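Local coordinates for protein ribokinase (Cryptococcus neoformans var. grubii serotype A, PDB 6CW5) that probably phosphorylates D-ribose at its 5-hydroxyl with ATP and a divalent cation, most likely magnesium, to give D-ribose 5-phosphate, at residues A[173-178]-A[200-205]; A[231-234]-A[238-241]. All coordinates share one frame; numbering follows the deposited sequence.

Contact 1: residues A[173-178]-A[200-205]; sequences SPMLTP and GDLLLA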
loop_
_atom_site.group_PDB
_atom_site.type_symbol
_atom_site.label_atom_id
_atom_site.label_comp_id
_atom_site.label_asym_id
_atom_site.label_seq_id
_atom_site.Cartn_x
_atom_site.Cartn_y
_atom_site.Cartn_z
ATOM N N SER A 173 -9.458 10.832 -7.760
ATOM C CA SER A 173 -9.062 11.156 -9.136
ATOM C C SER A 173 -7.684 10.571 -9.409
ATOM O O SER A 173 -6.718 10.925 -8.712
ATOM C CB SER A 173 -9.039 12.668 -9.364
ATOM O OG SER A 173 -8.553 12.939 -10.680
ATOM N N PRO A 174 -7.523 9.731 -10.433
ATOM C CA PRO A 174 -8.595 9.209 -11.311
ATOM C C PRO A 174 -9.540 8.305 -10.543
ATOM O O PRO A 174 -9.177 7.884 -9.466
ATOM C CB PRO A 174 -7.826 8.406 -12.357
ATOM C CG PRO A 174 -6.493 8.044 -11.655
ATOM C CD PRO A 174 -6.184 9.258 -10.832
ATOM N N MET A 175 -10.724 8.009 -11.086
ATOM C CA MET A 175 -11.718 7.261 -10.325
ATOM C C MET A 175 -11.238 5.839 -10.021
ATOM O O MET A 175 -10.561 5.193 -10.840
ATOM C CB MET A 175 -13.051 7.236 -11.105
ATOM C CG MET A 175 -14.225 6.555 -10.370
ATOM S SD MET A 175 -14.484 7.073 -8.696
ATOM C CE MET A 175 -14.772 8.850 -8.921
ATOM N N LEU A 176 -11.573 5.372 -8.818
ATOM C CA LEU A 176 -11.311 4.018 -8.349
ATOM C C LEU A 176 -12.278 3.055 -9.031
ATOM O O LEU A 176 -13.332 3.465 -9.527
ATOM C CB LEU A 176 -11.485 3.940 -6.812
ATOM C CG LEU A 176 -10.361 4.594 -5.971
ATOM C CD1 LEU A 176 -10.340 6.111 -6.146
ATOM C CD2 LEU A 176 -10.565 4.261 -4.480
ATOM N N THR A 177 -11.921 1.757 -9.058
ATOM C CA THR A 177 -12.848 0.765 -9.588
ATOM C C THR A 177 -14.040 0.642 -8.642
ATOM O O THR A 177 -13.946 0.984 -7.456
ATOM C CB THR A 177 -12.186 -0.607 -9.774
ATOM O OG1 THR A 177 -11.975 -1.230 -8.492
ATOM C CG2 THR A 177 -10.840 -0.482 -10.477
ATOM N N PRO A 178 -15.185 0.152 -9.134
ATOM C CA PRO A 178 -16.348 0.054 -8.232
ATOM C C PRO A 178 -16.062 -0.816 -7.026
ATOM O O PRO A 178 -16.450 -0.470 -5.905
ATOM C CB PRO A 178 -17.446 -0.524 -9.146
ATOM C CG PRO A 178 -17.082 0.060 -10.511
ATOM C CD PRO A 178 -15.555 -0.005 -10.547
ATOM N N GLY A 200 -21.691 10.661 -9.107
ATOM C CA GLY A 200 -22.433 9.584 -9.758
ATOM C C GLY A 200 -21.664 8.271 -9.797
ATOM O O GLY A 200 -22.251 7.189 -9.679
ATOM N N ASP A 201 -20.345 8.339 -9.989
ATOM C CA ASP A 201 -19.547 7.108 -9.991
ATOM C C ASP A 201 -19.685 6.377 -8.668
ATOM O O ASP A 201 -19.816 5.152 -8.636
ATOM C CB ASP A 201 -18.062 7.398 -10.254
ATOM C CG ASP A 201 -17.774 7.817 -11.673
ATOM O OD1 ASP A 201 -18.504 7.395 -12.594
ATOM O OD2 ASP A 201 -16.788 8.564 -11.856
ATOM N N LEU A 202 -19.613 7.107 -7.553
ATOM C CA LEU A 202 -19.778 6.443 -6.263
ATOM C C LEU A 202 -21.183 5.870 -6.125
ATOM O O LEU A 202 -21.366 4.720 -5.700
ATOM C CB LEU A 202 -19.503 7.415 -5.118
ATOM C CG LEU A 202 -18.062 7.376 -4.585
ATOM C CD1 LEU A 202 -17.097 7.964 -5.625
ATOM C CD2 LEU A 202 -18.039 8.166 -3.270
ATOM N N LEU A 203 -22.196 6.684 -6.426
ATOM C CA LEU A 203 -23.563 6.196 -6.279
ATOM C C LEU A 203 -23.783 4.945 -7.118
ATOM O O LEU A 203 -24.414 3.988 -6.659
ATOM C CB LEU A 203 -24.560 7.300 -6.667
ATOM C CG LEU A 203 -24.707 8.357 -5.568
ATOM C CD1 LEU A 203 -25.370 9.586 -6.139
ATOM C CD2 LEU A 203 -25.526 7.821 -4.374
ATOM N N LEU A 204 -23.259 4.936 -8.354
ATOM C CA LEU A 204 -23.418 3.771 -9.220
ATOM C C LEU A 204 -22.701 2.561 -8.641
ATOM O O LEU A 204 -23.218 1.443 -8.692
ATOM C CB LEU A 204 -22.875 4.057 -10.624
ATOM C CG LEU A 204 -23.737 4.862 -11.593
ATOM C CD1 LEU A 204 -22.957 5.157 -12.875
ATOM C CD2 LEU A 204 -25.009 4.100 -11.898
ATOM N N ALA A 205 -21.494 2.761 -8.099
ATOM C CA ALA A 205 -20.774 1.632 -7.521
ATOM C C ALA A 205 -21.487 1.110 -6.283
ATOM O O ALA A 205 -21.306 -0.059 -5.915
ATOM C CB ALA A 205 -19.327 2.041 -7.187
#

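Contact 2: residues A[231-234]-A[238-241]; sequences LHEN and SKNV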
loop_
_atom_site.group_PDB
_atom_site.type_symbol
_atom_site.label_atom_id
_atom_site.label_comp_id
_atom_site.label_asym_id
_atom_site.label_seq_id
_atom_site.Cartn_x
_atom_site.Cartn_y
_atom_site.Cartn_z
ATOM N N LEU A 231 -26.008 9.253 -0.759
ATOM C CA LEU A 231 -24.686 8.711 -0.484
ATOM C C LEU A 231 -24.463 8.629 1.012
ATOM O O LEU A 231 -23.993 7.606 1.517
ATOM C CB LEU A 231 -23.622 9.572 -1.168
ATOM C CG LEU A 231 -22.171 9.132 -1.029
ATOM C CD1 LEU A 231 -22.012 7.701 -1.531
ATOM C CD2 LEU A 231 -21.208 10.083 -1.792
ATOM N N HIS A 232 -24.867 9.675 1.746
ATOM C CA HIS A 232 -24.689 9.693 3.191
ATOM C C HIS A 232 -25.283 8.460 3.848
ATOM O O HIS A 232 -24.691 7.903 4.775
ATOM C CB HIS A 232 -25.338 10.957 3.781
ATOM C CG HIS A 232 -25.382 10.973 5.278
ATOM N ND1 HIS A 232 -24.241 11.119 6.043
ATOM C CD2 HIS A 232 -26.418 10.901 6.154
ATOM C CE1 HIS A 232 -24.573 11.130 7.322
ATOM N NE2 HIS A 232 -25.885 10.977 7.419
ATOM N N GLU A 233 -26.467 8.032 3.392
ATOM C CA GLU A 233 -27.198 6.924 3.990
ATOM C C GLU A 233 -26.770 5.564 3.465
ATOM O O GLU A 233 -27.253 4.543 3.980
ATOM C CB GLU A 233 -28.699 7.054 3.717
ATOM C CG GLU A 233 -29.296 8.376 4.062
ATOM C CD GLU A 233 -29.628 8.491 5.520
ATOM O OE1 GLU A 233 -29.884 7.452 6.172
ATOM O OE2 GLU A 233 -29.634 9.630 6.013
ATOM N N ASN A 234 -25.896 5.515 2.469
ATOM C CA ASN A 234 -25.629 4.258 1.785
ATOM C C ASN A 234 -24.711 3.380 2.637
ATOM O O ASN A 234 -23.700 3.855 3.151
ATOM C CB ASN A 234 -24.995 4.536 0.410
ATOM C CG ASN A 234 -24.875 3.283 -0.409
ATOM O OD1 ASN A 234 -24.056 2.445 -0.088
ATOM N ND2 ASN A 234 -25.738 3.115 -1.433
ATOM N N SER A 238 -19.973 5.939 4.615
ATOM C CA SER A 238 -19.977 6.111 6.062
ATOM C C SER A 238 -20.712 7.397 6.400
ATOM O O SER A 238 -20.547 8.396 5.703
ATOM C CB SER A 238 -18.543 6.198 6.609
ATOM O OG SER A 238 -18.524 6.603 7.966
ATOM N N LYS A 239 -21.476 7.386 7.498
ATOM C CA LYS A 239 -22.209 8.594 7.897
ATOM C C LYS A 239 -21.299 9.670 8.471
ATOM O O LYS A 239 -21.760 10.782 8.733
ATOM C CB LYS A 239 -23.297 8.213 8.894
ATOM C CG LYS A 239 -24.447 7.447 8.201
ATOM C CD LYS A 239 -25.603 7.139 9.150
ATOM C CE LYS A 239 -26.737 6.379 8.419
ATOM N NZ LYS A 239 -27.747 5.865 9.441
ATOM N N ASN A 240 -20.019 9.383 8.659
ATOM C CA ASN A 240 -19.138 10.362 9.275
ATOM C C ASN A 240 -18.462 11.287 8.257
ATOM O O ASN A 240 -17.777 12.221 8.674
ATOM C CB ASN A 240 -18.120 9.618 10.125
ATOM C CG ASN A 240 -18.799 8.881 11.267
ATOM O OD1 ASN A 240 -19.731 9.409 11.866
ATOM N ND2 ASN A 240 -18.384 7.655 11.532
ATOM N N VAL A 241 -18.690 11.080 6.967
ATOM C CA VAL A 241 -17.962 11.769 5.899
ATOM C C VAL A 241 -18.728 13.019 5.470
ATOM O O VAL A 241 -19.901 12.929 5.093
ATOM C CB VAL A 241 -17.743 10.840 4.695
ATOM C CG1 VAL A 241 -16.866 11.547 3.624
ATOM C CG2 VAL A 241 -17.097 9.513 5.119
HETATM O O HOH W 1 -21.650 10.889 5.005
HETATM O O HOH W 2 -29.638 5.214 7.279
#

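Contact 1: residues A[173-178]-A[200-205]
M175 and P178 pack against L202 and A205 of helix 196-205, an apolar contact made at two places. SD and CE of M175 both lie 4.1 Å from CD1 of L202. About one turn further along the helix, the ring of P178 rests against A205, whose methyl points at segment 173-178: A205 CB is 3.7 Å from P178 CB and equally close to P178 CA. L181 of helix 178-183 touches M175, L202 and A205, so it extends the same apolar patch.

The M175-D201 pair mixes carbon and charge. Their side chains pass alongside each other in opposite directions. With CG of M175 anti to the backbone N (chi1 -176°) and the chain then bent at chi2 and chi3, the thioether lies along the D201 side chain, SD nearest CB. D201 OD2 is 3.6 Å from M175 CG and likewise from M175 CE, van der Waals contacts only, and no hydrogen bond crosses between the segments.

Polar ties lie to the flanks. T177 is the N-cap of helix 178-183, and its OG1 also bonds OG1 of T132 of the second subunit; A205 O accepts from R182 NH1. A loop leaving strand 167-170 thus packs on the helix after neighbouring strand 191-195, within the alpha/beta core of the PfkB ribokinase fold.

Contact 2: residues A[231-234]-A[238-241]
K239 and H232 bury the most surface where helix 220-233 gives way to the connection into strand 242-246, a helix-to-strand link of the alpha/beta ribokinase fold. Here S238 to V241 form a type I beta turn, and S238 OG accepts the backbone N-H of N240 at 3.2 Å and 169°, an ST turn.

K239 lays its aliphatic stem across the imidazole of H232 at about a right angle. Its CG stands over one ring face, 4.1 Å from the centroid of the H232 ring and 25° off the normal, a CH-pi contact displaced toward the rim. The CG of H232 lies anti to the backbone N (chi1 172°), which carries the ring out to the turn. There the carbonyl O of K239 meets the ring edge in plane, 3.2 Å from H232 CE1. Y255 adds an edge-to-face ring contact to H232.

Beyond CG the K239 chain runs extended to E233, but the charges stop short of a salt bridge, with K239 NZ 4.2 Å from E233 OE1. One water donates to E233 OE1 and accepts from K239 NZ, joining the two. A second water, in the plane of the H232 ring, bonds H232 ND1 at 2.8 Å and donates to both S238 O and V241 O, the latter at 2.7 Å.

Overall arrangement
Contacts 1 and 2 follow one another along the chain, on the same side of its centre, with their own centres about 15 Å apart. Successive helices 196-205 and 220-233 join them directly: CD2 of L203 packs 3.9 Å from the backbone N of L231, and CD2 of L202 lies 4.0 Å from CD2 of L231. L202 therefore serves both, turning CD1 to M175 and CD2 to helix 220-233. Contact 1 is the nearer to the nucleotide site: the side chain of D201 is about 6 Å from that of N195, an ADP-binding residue, although no ADP is bound to this chain. Contact 2 sits away from the annotated sites, its centre about 20 Å from that of the chain.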